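PDB 5JM6: aminopeptidase-like protein, which probably acts as a zinc-dependent aminopeptidase of the M18 family, assembling into a dodecamer linked to the Cvt pathway of selective autophagy. Local coordinates for residues L207-H210 with G214-G217; S255-K260 with L278-E283; R360-F365 with P375-Q380; S311-M316 with K501-F506; I435-A440 with N447-I452. All coordinates share one frame; numbering follows the deposited sequence.

How the contacts relate
The contacts come along the chain in the order 1, 2, 3, 5, with contact 4 embracing both 3 and 5 between its distant helices, 305-320 and 495-514. Contact 1 lies in the loop between strands 190-196 and 228-231, and contact 2 uses strand 277-286 of the same six-stranded antiparallel sheet; their centres are about 31 Å apart. Contacts 3, 4 and 5 belong to the part built round the large mixed sheet. Contacts 4 and 5 touch, their centres about 15 Å apart; the centres of contacts 1 and 3 are about 60 Å apart. Contacts 1, 2, 3 and 5 touch other subunits of the dodecamer, whereas contact 4, beside the zinc site, is internal to the chain.

Contact 1: residues L207-H210 with G214-G217; sequences LAPH and GMTG
Leu207 opens the pairing through its backbone: its N donates a hydrogen bond of 2.9 Å to Met215 O, nearly straight at 162° and aimed at a lone pair in the carbonyl plane. Its carbonyl faces Met215 as well and accepts a CA-H...O contact, with Met215 CA 3.1 Å from Leu207 O. The methionine side chain begins beside the same oxygen, Met215 CB lying 3.3 Å from Leu207 O with CG close behind. The leucine side chain plays a smaller part here and packs on Ile213 and on Phe400 of a second subunit. Ala208, whose CB points away from 214-217, carries the chain onward and rests on His394 of that second subunit. Pro209 supplies the apolar partner. Its CG lies 3.7 Å from Met215 CG and equally close to SD. The bend at chi3 (71°) turns only the terminal methyl, Met215 CE, which ends near Leu207 O and within 4.1 Å of Pro209 CD. A rigid proline and a flexible thioether suit each other, one offering a fixed surface and the other shaping itself to it. At the end of the segment His210 leaves the pairing for the second subunit, where its ring meets those of His394 and His485, the latter a zinc-binding position; the side chain of Pro209 is itself about 8 Å from a bound zinc ion. One backbone hydrogen bond and a patch of apolar packing thus join the two arms of the turn, which is consistent with a defined path for the loop where His210 meets the neighbouring subunit.

Contact 2: residues S255-K260 with L278-E283; sequences STQPPK and LNWELE
Gln257 lies along the indole of Trp280 where the approach to helix 259-268 meets the six-stranded antiparallel sheet, a helix-on-sheet packing in which Trp280 rises from strand 277-286 towards the helix. From the start of the side chain, Gln257 CB stands 3.7 Å from Trp280 CZ2. CG moves closer to the same carbon, Trp280 CZ2, at 3.5 Å, and a bend at chi2 (-74°) then swings the amide along the pyrrole side of the ring. CD passes both CZ2 and NE1, and OE1 ends at the ring edge, near its plane, 3.0 Å from Trp280 NE1. The amide stands almost upright to the indole, the two planes 86° apart. Its other branch, NE2, donates in its own plane to Thr256 OG1 at 3.1 Å, with an angle of 164°. Glutamine suits the place because its methylenes pack on carbon while its amide brings polar atoms to a buried spot. A leucine in place of Gln257 would probably keep some of the packing but leave Thr256 without its amide donor and take OE1 from beside the indole NE1. Trp280 is further enclosed by Leu261, Val262 and Ile265 of the helix, and Leu282 CD1 sits over the centre of one face of the Trp280 ring, 3.3 Å above its plane.

Contact 3: residues R360-F365 with P375-Q380; sequences RILESF and PGILGQ
Leu362 makes the whole of the apolar contact through one methyl, CD2, which lodges against the bend formed by Ile377 and Leu378. Its approach to the loop is partly to side chains: Leu362 CD2 lies 4.0 Å from Ile377 CG2 and 3.9 Å from Leu378 CB. It also rests on the backbone, with Leu362 CD2 3.7 Å from Leu378 N. The first torsion carries the branch outward, CG lying opposite the backbone N (chi1 178°), which lets the forked end reach past the helix surface. Leucine suits the place because an apolar methyl can rest on both side chains and backbone of the loop.

Hydrogen bonds work within each side and not between them. In the helix, Ser364 N binds Arg360 O at 2.9 Å, while the loop is tied onward by Ile377 O to Thr381 OG1. Backbone shape is the third element. Gly376 and Gly379 both have positive phi, and at either place a CB would be pressed against the preceding carbonyl oxygen.

Around the helix, Arg360 makes a cation-pi contact with Trp93, while Ile361 and Phe365 pack on strand 111-117. Phe373 of a fourth subunit packs on Pro375. The arrangement is that of an alpha/beta fold: helix 353-368 covers the large mixed sheet and the glycine-rich connection leading to helix 380-383 packs against the flank of the helix that carries Leu362.

Contact 4: residues S311-M316 with K501-F506; sequences SWAAFM and KFYKGF
Tyr503 sets one edge of its ring against the backbone of helix 305-320 at Ala313 and Ala314, and this is the tight part of the contact. The CD2 and CE2 side does the touching. Tyr503 CD2 lies 3.6 Å from Ala313 C, close to the ring plane, and 3.5 Å from Ala314 N, reached obliquely. The two methyls close in beside it, with Ala313 CB 3.8 Å from Tyr503 CE2 and Ala314 CB 4.1 Å from Tyr503 CD2. The small alanine side chains are consistent with so close an approach, the CA atoms of Ala314 and Tyr503 being 6.0 Å apart. The ring is aimed at them by its first torsion, which places CG opposite its own carbonyl carbon (chi1 -66°). Cys310 and Ala317 of the same helix and Ile130 of strand 127-133 also pack on the ring, so that it is lodged between helix and sheet.

The other side is looser. Lys501 and Lys504 are partly exposed, and their long chains lead away from 311-316 to polar partners: Lys501 NZ bonds to Gly444 O, and Lys504 NZ reaches Asp508 and His320 O. Hydrophobic contact is thus kept to the inner side of helix 495-514, with charge turned outward.

The zinc site is near: the side chain of Tyr503 is about 6 Å from that of Asp307, and Asp306, in the first turn of helix 305-320, is a ligand of both zinc ions. Two helices packed on a strand of the mixed sheet beside the metals are what the alpha/beta catalytic fold of zinc exopeptidases presents.

Contact 5: residues I435-A440 with N447-I452; sequences ILDRIA and NQRHMI
Asp437 and Arg449 carry the charge of this contact. The guanidinium meets the carboxylate end-on with two nitrogens, one to each oxygen: Arg449 NH2 to Asp437 OD2 at 2.6 Å and Arg449 NH1 to Asp437 OD1 at 3.2 Å. Both oxygens offer their syn lone pairs; the planes of the two groups are 32° apart, and the NH1 bond, at 137°, is more bent than the NH2 bond. A bend at chi2 (-59°) folds the arginine chain back towards the helix.

The neutral hydrogen bonds come from Asn447, whose ND2 is shared. It donates to Asp437 OD1 at 3.2 Å, using the anti lone pair, and more weakly to Leu436 O at 2.9 Å. Asp437 OD1 therefore receives two donors, one on each lone pair. An amide suits this place because it can satisfy a backbone carbonyl and a carboxylate at once.

These bonds fasten a beta-alpha-beta crossover, in which helix 430-443 links strand 417-419 to the parallel strand 448-450 at the edge of the mixed sheet. An alanine in place of Asp437 would probably leave Arg449 without its anionic mate and free the guanidinium to turn, and of its two bonds described here Asn447 would lose the one to the carboxylate.

Packing is the remaining kind. Ala440 CB rests against the Asn447 amide, 3.5 Å from Asn447 CG and about equally near its oxygen and nitrogen, where its small size lets the turn come close. Leu418 of the adjoining strand packs against Asp437, Asn447 and Arg449, and Ile439, whose end leads away from 447-452, packs on Phe506 and Val513 of helix 495-514.

Contact 1: residues L207-H210 with G214-G217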
# COMPACT_ATOMS: atom_id res chain seq x y z
N LEU A 207 -10.53 28.29 -7.86
CA LEU A 207 -9.17 28.53 -8.30
C LEU A 207 -9.01 28.02 -9.73
O LEU A 207 -9.64 27.03 -10.11
CB LEU A 207 -8.18 27.83 -7.37
CG LEU A 207 -6.69 28.02 -7.65
CD1 LEU A 207 -6.30 29.47 -7.45
CD2 LEU A 207 -5.87 27.11 -6.76
N ALA A 208 -8.20 28.71 -10.53
CA ALA A 208 -7.91 28.24 -11.88
C ALA A 208 -7.28 26.86 -11.83
O ALA A 208 -6.56 26.54 -10.89
CB ALA A 208 -7.00 29.23 -12.60
N PRO A 209 -7.55 26.02 -12.84
CA PRO A 209 -6.99 24.66 -12.84
C PRO A 209 -5.47 24.67 -13.02
O PRO A 209 -4.80 23.70 -12.65
CB PRO A 209 -7.67 23.99 -14.04
CG PRO A 209 -8.84 24.86 -14.38
CD PRO A 209 -8.43 26.24 -14.01
N HIS A 210 -4.94 25.76 -13.56
CA HIS A 210 -3.53 25.87 -13.92
C HIS A 210 -2.56 25.62 -12.75
O HIS A 210 -1.39 25.30 -12.97
CB HIS A 210 -3.24 27.26 -14.50
CG HIS A 210 -4.14 27.65 -15.64
ND1 HIS A 210 -5.50 27.82 -15.49
CD2 HIS A 210 -3.86 27.94 -16.93
CE1 HIS A 210 -6.02 28.17 -16.65
NE2 HIS A 210 -5.05 28.25 -17.54
N GLY A 214 -7.19 21.16 -7.78
CA GLY A 214 -8.44 21.25 -8.50
C GLY A 214 -8.90 22.70 -8.51
O GLY A 214 -8.19 23.59 -8.04
N MET A 215 -10.07 22.95 -9.07
CA MET A 215 -10.66 24.28 -9.02
C MET A 215 -11.34 24.50 -7.67
O MET A 215 -11.47 25.63 -7.20
CB MET A 215 -11.66 24.47 -10.16
CG MET A 215 -11.05 24.24 -11.54
SD MET A 215 -12.20 24.58 -12.88
CE MET A 215 -12.31 26.37 -12.78
N THR A 216 -11.76 23.39 -7.09
CA THR A 216 -12.48 23.34 -5.82
C THR A 216 -11.53 23.13 -4.64
O THR A 216 -11.89 23.31 -3.47
CB THR A 216 -13.58 22.24 -5.92
OG1 THR A 216 -14.73 22.78 -6.59
CG2 THR A 216 -14.00 21.67 -4.57
N GLY A 217 -10.28 22.81 -4.95
CA GLY A 217 -9.29 22.55 -3.93
C GLY A 217 -9.60 21.25 -3.21
O GLY A 217 -10.17 20.33 -3.79

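Contact 2: residues S255-K260 with L278-E283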
# COMPACT_ATOMS: atom_id res chain seq x y z
N SER A 255 -21.03 46.14 15.25
CA SER A 255 -19.57 46.08 15.17
C SER A 255 -19.05 44.69 14.80
O SER A 255 -17.91 44.55 14.36
CB SER A 255 -18.95 46.53 16.49
OG SER A 255 -19.25 45.63 17.53
N THR A 256 -19.87 43.65 14.98
CA THR A 256 -19.44 42.29 14.66
C THR A 256 -19.61 41.95 13.18
O THR A 256 -19.21 40.87 12.74
CB THR A 256 -20.20 41.23 15.48
OG1 THR A 256 -21.61 41.38 15.28
CG2 THR A 256 -19.88 41.37 16.96
N GLN A 257 -20.17 42.88 12.42
CA GLN A 257 -20.59 42.62 11.05
C GLN A 257 -19.82 43.50 10.06
O GLN A 257 -19.20 44.48 10.47
CB GLN A 257 -22.10 42.87 10.91
CG GLN A 257 -22.94 42.19 11.97
CD GLN A 257 -23.04 40.69 11.75
OE1 GLN A 257 -23.32 40.24 10.64
NE2 GLN A 257 -22.81 39.92 12.80
N PRO A 258 -19.82 43.12 8.77
CA PRO A 258 -19.23 44.02 7.78
C PRO A 258 -19.94 45.37 7.79
O PRO A 258 -21.17 45.40 7.70
CB PRO A 258 -19.45 43.28 6.46
CG PRO A 258 -19.55 41.85 6.84
CD PRO A 258 -20.24 41.84 8.18
N PRO A 259 -19.18 46.48 7.88
CA PRO A 259 -19.77 47.81 8.02
C PRO A 259 -20.72 48.12 6.88
O PRO A 259 -21.77 48.74 7.06
CB PRO A 259 -18.55 48.75 7.97
CG PRO A 259 -17.39 47.89 8.33
CD PRO A 259 -17.71 46.53 7.79
N LYS A 260 -20.33 47.66 5.70
CA LYS A 260 -21.04 47.94 4.48
C LYS A 260 -22.33 47.15 4.34
O LYS A 260 -23.27 47.59 3.68
CB LYS A 260 -20.13 47.67 3.29
CG LYS A 260 -19.78 48.93 2.59
CD LYS A 260 -18.83 48.74 1.45
CE LYS A 260 -18.06 50.03 1.27
NZ LYS A 260 -17.40 50.08 -0.05
N LEU A 278 -30.36 44.75 17.04
CA LEU A 278 -29.93 43.91 18.16
C LEU A 278 -29.25 42.63 17.67
O LEU A 278 -28.35 42.10 18.32
CB LEU A 278 -31.12 43.58 19.06
CG LEU A 278 -32.02 44.74 19.48
CD1 LEU A 278 -33.20 44.25 20.31
CD2 LEU A 278 -31.25 45.81 20.24
N ASN A 279 -29.69 42.16 16.51
CA ASN A 279 -29.21 40.93 15.90
C ASN A 279 -29.89 40.76 14.55
O ASN A 279 -30.82 41.50 14.22
CB ASN A 279 -29.52 39.72 16.79
CG ASN A 279 -28.38 38.71 16.82
OD1 ASN A 279 -28.12 38.03 15.83
ND2 ASN A 279 -27.71 38.61 17.96
N TRP A 280 -29.41 39.81 13.76
CA TRP A 280 -30.15 39.41 12.57
C TRP A 280 -29.86 37.96 12.23
O TRP A 280 -28.87 37.38 12.67
CB TRP A 280 -29.82 40.32 11.37
CG TRP A 280 -28.38 40.38 10.92
CD1 TRP A 280 -27.49 39.34 10.86
CD2 TRP A 280 -27.70 41.51 10.38
NE1 TRP A 280 -26.29 39.78 10.37
CE2 TRP A 280 -26.39 41.11 10.06
CE3 TRP A 280 -28.06 42.85 10.16
CZ2 TRP A 280 -25.45 41.98 9.52
CZ3 TRP A 280 -27.12 43.71 9.63
CH2 TRP A 280 -25.83 43.27 9.32
N GLU A 281 -30.77 37.36 11.47
CA GLU A 281 -30.55 36.03 10.95
C GLU A 281 -30.52 36.11 9.44
O GLU A 281 -31.55 36.23 8.79
CB GLU A 281 -31.66 35.09 11.44
CG GLU A 281 -31.17 33.79 12.03
CD GLU A 281 -32.26 33.06 12.80
OE1 GLU A 281 -32.45 31.85 12.56
OE2 GLU A 281 -32.92 33.71 13.64
N LEU A 282 -29.32 36.00 8.87
CA LEU A 282 -29.15 36.19 7.44
C LEU A 282 -28.43 35.00 6.83
O LEU A 282 -27.57 34.39 7.46
CB LEU A 282 -28.38 37.48 7.14
CG LEU A 282 -28.99 38.79 7.65
CD1 LEU A 282 -28.07 39.96 7.37
CD2 LEU A 282 -30.35 39.03 7.01
N GLU A 283 -28.80 34.66 5.60
CA GLU A 283 -28.18 33.56 4.89
C GLU A 283 -27.87 33.96 3.46
O GLU A 283 -28.36 34.97 2.97
CB GLU A 283 -29.10 32.33 4.91
CG GLU A 283 -30.49 32.60 4.37
CD GLU A 283 -31.45 31.46 4.63
OE1 GLU A 283 -31.60 31.07 5.81
OE2 GLU A 283 -32.06 30.96 3.66

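Contact 3: residues R360-F365 with P375-Q380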
# COMPACT_ATOMS: atom_id res chain seq x y z
N ARG A 360 -55.36 21.30 21.11
CA ARG A 360 -56.02 22.58 21.38
C ARG A 360 -57.30 22.75 20.57
O ARG A 360 -58.32 23.19 21.11
CB ARG A 360 -55.08 23.73 21.06
CG ARG A 360 -54.08 24.07 22.13
CD ARG A 360 -54.07 25.57 22.25
NE ARG A 360 -52.75 26.14 22.40
CZ ARG A 360 -52.53 27.44 22.62
NH1 ARG A 360 -53.57 28.26 22.72
NH2 ARG A 360 -51.30 27.90 22.74
N ILE A 361 -57.24 22.43 19.28
CA ILE A 361 -58.40 22.53 18.41
C ILE A 361 -59.52 21.64 18.93
O ILE A 361 -60.66 22.07 19.07
CB ILE A 361 -58.08 22.14 16.96
CG1 ILE A 361 -56.97 23.03 16.39
CG2 ILE A 361 -59.32 22.23 16.09
CD1 ILE A 361 -56.37 22.49 15.11
N LEU A 362 -59.17 20.39 19.22
CA LEU A 362 -60.16 19.42 19.68
C LEU A 362 -60.76 19.82 21.02
O LEU A 362 -61.98 19.76 21.20
CB LEU A 362 -59.53 18.03 19.77
CG LEU A 362 -60.46 16.94 20.29
CD1 LEU A 362 -61.73 16.87 19.46
CD2 LEU A 362 -59.73 15.60 20.27
N GLU A 363 -59.92 20.23 21.97
CA GLU A 363 -60.41 20.67 23.27
C GLU A 363 -61.32 21.88 23.13
O GLU A 363 -62.27 22.05 23.90
CB GLU A 363 -59.25 20.99 24.21
CG GLU A 363 -59.71 21.54 25.55
CD GLU A 363 -58.70 22.47 26.17
OE1 GLU A 363 -58.15 23.31 25.43
OE2 GLU A 363 -58.46 22.36 27.39
N SER A 364 -61.02 22.73 22.16
CA SER A 364 -61.86 23.89 21.89
C SER A 364 -63.27 23.46 21.49
O SER A 364 -64.25 23.94 22.05
CB SER A 364 -61.24 24.76 20.79
OG SER A 364 -62.05 25.90 20.54
N PHE A 365 -63.37 22.54 20.53
CA PHE A 365 -64.67 22.07 20.08
C PHE A 365 -65.35 21.21 21.15
O PHE A 365 -66.57 21.07 21.14
CB PHE A 365 -64.55 21.28 18.78
CG PHE A 365 -64.38 22.15 17.57
CD1 PHE A 365 -65.48 22.69 16.93
CD2 PHE A 365 -63.12 22.45 17.09
CE1 PHE A 365 -65.33 23.51 15.83
CE2 PHE A 365 -62.96 23.25 15.98
CZ PHE A 365 -64.07 23.79 15.35
N PRO A 375 -57.84 11.78 26.57
CA PRO A 375 -57.35 10.73 25.67
C PRO A 375 -58.49 9.81 25.30
O PRO A 375 -59.22 9.35 26.17
CB PRO A 375 -56.30 10.02 26.52
CG PRO A 375 -56.81 10.16 27.92
CD PRO A 375 -57.54 11.49 27.98
N GLY A 376 -58.67 9.53 24.02
CA GLY A 376 -59.79 8.70 23.63
C GLY A 376 -61.00 9.46 23.15
O GLY A 376 -61.95 8.83 22.68
N ILE A 377 -61.06 10.77 23.34
CA ILE A 377 -61.71 11.60 22.33
C ILE A 377 -60.61 11.95 21.32
O ILE A 377 -60.83 11.91 20.11
CB ILE A 377 -62.41 12.86 22.90
CG1 ILE A 377 -63.23 13.53 21.79
CG2 ILE A 377 -61.44 13.87 23.48
CD1 ILE A 377 -64.12 12.58 21.03
N LEU A 378 -59.43 12.26 21.84
CA LEU A 378 -58.22 12.29 21.05
C LEU A 378 -57.75 10.85 20.90
O LEU A 378 -57.53 10.16 21.89
CB LEU A 378 -57.13 13.15 21.71
CG LEU A 378 -55.83 13.29 20.92
CD1 LEU A 378 -55.98 14.29 19.79
CD2 LEU A 378 -54.67 13.68 21.83
N GLY A 379 -57.58 10.42 19.67
CA GLY A 379 -57.25 9.05 19.36
C GLY A 379 -58.41 8.29 18.76
O GLY A 379 -58.20 7.41 17.94
N GLN A 380 -59.64 8.70 19.09
CA GLN A 380 -60.75 8.39 18.21
C GLN A 380 -60.54 9.29 17.00
O GLN A 380 -60.73 8.88 15.86
CB GLN A 380 -62.11 8.66 18.86
CG GLN A 380 -62.48 7.68 19.96
CD GLN A 380 -63.91 7.88 20.44
OE1 GLN A 380 -64.86 7.78 19.67
NE2 GLN A 380 -64.06 8.18 21.73

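Contact 4: residues S311-M316 with K501-F506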
# COMPACT_ATOMS: atom_id res chain seq x y z
N SER A 311 -44.05 21.50 -0.18
CA SER A 311 -44.74 22.38 0.76
C SER A 311 -45.66 23.36 0.04
O SER A 311 -46.81 23.53 0.43
CB SER A 311 -43.73 23.15 1.61
OG SER A 311 -43.07 22.28 2.52
N TRP A 312 -45.15 24.00 -1.01
CA TRP A 312 -45.95 24.98 -1.73
C TRP A 312 -47.18 24.34 -2.36
O TRP A 312 -48.27 24.92 -2.33
CB TRP A 312 -45.11 25.68 -2.80
CG TRP A 312 -45.85 26.79 -3.48
CD1 TRP A 312 -46.02 28.06 -3.01
CD2 TRP A 312 -46.51 26.73 -4.75
NE1 TRP A 312 -46.75 28.80 -3.91
CE2 TRP A 312 -47.06 28.00 -4.99
CE3 TRP A 312 -46.68 25.73 -5.70
CZ2 TRP A 312 -47.78 28.30 -6.14
CZ3 TRP A 312 -47.40 26.02 -6.85
CH2 TRP A 312 -47.94 27.30 -7.06
N ALA A 313 -47.01 23.15 -2.93
CA ALA A 313 -48.12 22.44 -3.55
C ALA A 313 -49.15 22.02 -2.51
O ALA A 313 -50.35 22.05 -2.77
CB ALA A 313 -47.61 21.23 -4.31
N ALA A 314 -48.68 21.63 -1.33
CA ALA A 314 -49.57 21.28 -0.22
C ALA A 314 -50.36 22.50 0.23
O ALA A 314 -51.58 22.43 0.40
CB ALA A 314 -48.78 20.70 0.94
N PHE A 315 -49.66 23.61 0.40
CA PHE A 315 -50.28 24.88 0.77
C PHE A 315 -51.35 25.28 -0.23
O PHE A 315 -52.47 25.62 0.15
CB PHE A 315 -49.21 25.97 0.88
CG PHE A 315 -49.76 27.35 1.16
CD1 PHE A 315 -50.16 27.70 2.44
CD2 PHE A 315 -49.85 28.29 0.15
CE1 PHE A 315 -50.66 28.97 2.70
CE2 PHE A 315 -50.34 29.56 0.41
CZ PHE A 315 -50.75 29.90 1.68
N MET A 316 -51.02 25.21 -1.52
CA MET A 316 -51.97 25.58 -2.57
C MET A 316 -53.16 24.62 -2.60
O MET A 316 -54.28 25.03 -2.91
CB MET A 316 -51.29 25.62 -3.94
CG MET A 316 -50.28 26.75 -4.11
SD MET A 316 -50.97 28.42 -4.01
CE MET A 316 -51.96 28.48 -5.50
N LYS A 501 -52.71 19.09 -7.45
CA LYS A 501 -53.83 18.27 -7.89
C LYS A 501 -53.99 17.03 -7.02
O LYS A 501 -55.10 16.71 -6.59
CB LYS A 501 -53.66 17.87 -9.36
CG LYS A 501 -54.88 17.21 -9.95
CD LYS A 501 -54.58 16.66 -11.33
CE LYS A 501 -55.84 16.15 -12.01
NZ LYS A 501 -55.54 15.59 -13.35
N PHE A 502 -52.89 16.35 -6.73
CA PHE A 502 -52.95 15.16 -5.90
C PHE A 502 -53.29 15.47 -4.45
O PHE A 502 -54.13 14.81 -3.84
CB PHE A 502 -51.63 14.38 -5.94
CG PHE A 502 -51.54 13.33 -4.88
CD1 PHE A 502 -52.29 12.17 -4.97
CD2 PHE A 502 -50.72 13.50 -3.77
CE1 PHE A 502 -52.23 11.20 -3.99
CE2 PHE A 502 -50.65 12.54 -2.79
CZ PHE A 502 -51.41 11.38 -2.90
N TYR A 503 -52.62 16.47 -3.87
CA TYR A 503 -52.86 16.84 -2.48
C TYR A 503 -54.30 17.30 -2.27
O TYR A 503 -54.93 16.94 -1.29
CB TYR A 503 -51.90 17.93 -2.02
CG TYR A 503 -50.45 17.51 -1.97
CD1 TYR A 503 -50.08 16.25 -1.54
CD2 TYR A 503 -49.45 18.39 -2.37
CE1 TYR A 503 -48.76 15.87 -1.50
CE2 TYR A 503 -48.13 18.02 -2.33
CZ TYR A 503 -47.78 16.76 -1.90
OH TYR A 503 -46.46 16.40 -1.86
N LYS A 504 -54.80 18.12 -3.20
CA LYS A 504 -56.19 18.55 -3.12
C LYS A 504 -57.11 17.34 -3.16
O LYS A 504 -58.12 17.29 -2.46
CB LYS A 504 -56.55 19.51 -4.26
CG LYS A 504 -58.00 19.99 -4.19
CD LYS A 504 -58.44 20.70 -5.46
CE LYS A 504 -59.94 20.56 -5.68
NZ LYS A 504 -60.74 21.60 -4.98
N GLY A 505 -56.75 16.36 -3.99
CA GLY A 505 -57.51 15.13 -4.08
C GLY A 505 -57.57 14.42 -2.74
O GLY A 505 -58.62 13.91 -2.35
N PHE A 506 -56.45 14.40 -2.03
CA PHE A 506 -56.38 13.75 -0.73
C PHE A 506 -57.25 14.45 0.31
O PHE A 506 -58.10 13.82 0.95
CB PHE A 506 -54.93 13.67 -0.25
CG PHE A 506 -54.78 13.37 1.21
CD1 PHE A 506 -54.99 12.09 1.70
CD2 PHE A 506 -54.43 14.38 2.10
CE1 PHE A 506 -54.85 11.82 3.05
CE2 PHE A 506 -54.29 14.11 3.45
CZ PHE A 506 -54.50 12.83 3.92

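Contact 5: residues I435-A440 with N447-I452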
# COMPACT_ATOMS: atom_id res chain seq x y z
N ILE A 435 -55.12 3.29 -0.08
CA ILE A 435 -55.88 4.52 0.12
C ILE A 435 -55.51 5.59 -0.90
O ILE A 435 -56.38 6.18 -1.53
CB ILE A 435 -55.67 5.07 1.55
CG1 ILE A 435 -56.20 4.08 2.58
CG2 ILE A 435 -56.35 6.42 1.71
CD1 ILE A 435 -55.67 4.31 3.97
N LEU A 436 -54.21 5.85 -1.06
CA LEU A 436 -53.77 6.93 -1.92
C LEU A 436 -53.89 6.59 -3.41
O LEU A 436 -54.07 7.48 -4.24
CB LEU A 436 -52.33 7.33 -1.60
CG LEU A 436 -52.00 7.83 -0.19
CD1 LEU A 436 -50.51 7.98 -0.07
CD2 LEU A 436 -52.69 9.15 0.12
N ASP A 437 -53.79 5.30 -3.75
CA ASP A 437 -54.08 4.89 -5.12
C ASP A 437 -55.56 5.11 -5.40
O ASP A 437 -55.94 5.49 -6.51
CB ASP A 437 -53.70 3.43 -5.36
CG ASP A 437 -52.24 3.27 -5.72
OD1 ASP A 437 -51.54 4.30 -5.86
OD2 ASP A 437 -51.78 2.12 -5.88
N ARG A 438 -56.39 4.87 -4.39
CA ARG A 438 -57.83 5.06 -4.52
C ARG A 438 -58.19 6.54 -4.64
O ARG A 438 -59.02 6.91 -5.46
CB ARG A 438 -58.56 4.43 -3.33
CG ARG A 438 -60.03 4.77 -3.23
CD ARG A 438 -60.84 4.10 -4.33
NE ARG A 438 -62.27 4.31 -4.14
CZ ARG A 438 -63.14 4.45 -5.14
NH1 ARG A 438 -62.72 4.41 -6.40
NH2 ARG A 438 -64.42 4.64 -4.88
N ILE A 439 -57.55 7.37 -3.83
CA ILE A 439 -57.77 8.81 -3.93
C ILE A 439 -57.29 9.32 -5.29
O ILE A 439 -57.97 10.13 -5.93
CB ILE A 439 -57.07 9.56 -2.78
CG1 ILE A 439 -57.92 9.46 -1.51
CG2 ILE A 439 -56.84 11.02 -3.14
CD1 ILE A 439 -57.39 10.23 -0.33
N ALA A 440 -56.15 8.81 -5.75
CA ALA A 440 -55.61 9.20 -7.05
C ALA A 440 -56.60 8.93 -8.18
O ALA A 440 -56.66 9.68 -9.15
CB ALA A 440 -54.30 8.49 -7.31
N ASN A 447 -50.30 7.69 -9.75
CA ASN A 447 -49.27 7.68 -8.73
C ASN A 447 -48.08 6.84 -9.16
O ASN A 447 -48.25 5.73 -9.66
CB ASN A 447 -49.82 7.13 -7.40
CG ASN A 447 -50.87 8.02 -6.78
OD1 ASN A 447 -51.06 9.16 -7.20
ND2 ASN A 447 -51.56 7.50 -5.78
N GLN A 448 -46.88 7.38 -8.97
CA GLN A 448 -45.68 6.63 -9.28
C GLN A 448 -45.16 5.94 -8.03
O GLN A 448 -45.74 6.07 -6.95
CB GLN A 448 -44.62 7.55 -9.88
CG GLN A 448 -45.14 8.38 -11.04
CD GLN A 448 -44.05 9.10 -11.79
OE1 GLN A 448 -43.21 8.48 -12.44
NE2 GLN A 448 -44.05 10.43 -11.72
N ARG A 449 -44.08 5.18 -8.17
CA ARG A 449 -43.42 4.56 -7.03
C ARG A 449 -41.96 4.99 -7.00
O ARG A 449 -41.31 5.09 -8.04
CB ARG A 449 -43.53 3.04 -7.08
CG ARG A 449 -44.95 2.49 -7.25
CD ARG A 449 -45.85 2.94 -6.11
NE ARG A 449 -47.02 2.09 -5.95
CZ ARG A 449 -48.26 2.45 -6.27
NH1 ARG A 449 -48.51 3.64 -6.78
NH2 ARG A 449 -49.27 1.60 -6.07
N HIS A 450 -41.45 5.25 -5.80
CA HIS A 450 -40.04 5.57 -5.62
C HIS A 450 -39.42 4.67 -4.57
O HIS A 450 -40.02 4.42 -3.53
CB HIS A 450 -39.85 7.04 -5.22
CG HIS A 450 -38.49 7.34 -4.68
ND1 HIS A 450 -38.29 7.80 -3.40
CD2 HIS A 450 -37.26 7.21 -5.24
CE1 HIS A 450 -36.99 7.97 -3.19
NE2 HIS A 450 -36.35 7.62 -4.29
N MET A 451 -38.23 4.16 -4.87
CA MET A 451 -37.51 3.31 -3.93
C MET A 451 -36.01 3.33 -4.23
O MET A 451 -35.62 3.39 -5.39
CB MET A 451 -38.07 1.89 -4.01
CG MET A 451 -37.62 0.97 -2.92
SD MET A 451 -38.39 -0.64 -3.12
CE MET A 451 -38.14 -1.30 -1.48
N ILE A 452 -35.18 3.25 -3.19
CA ILE A 452 -33.73 3.25 -3.38
C ILE A 452 -33.17 1.83 -3.37
O ILE A 452 -33.24 1.11 -4.36
CB ILE A 452 -33.00 4.10 -2.32
CG1 ILE A 452 -33.45 3.73 -0.90
CG2 ILE A 452 -33.23 5.59 -2.58
CD1 ILE A 452 -32.64 2.61 -0.25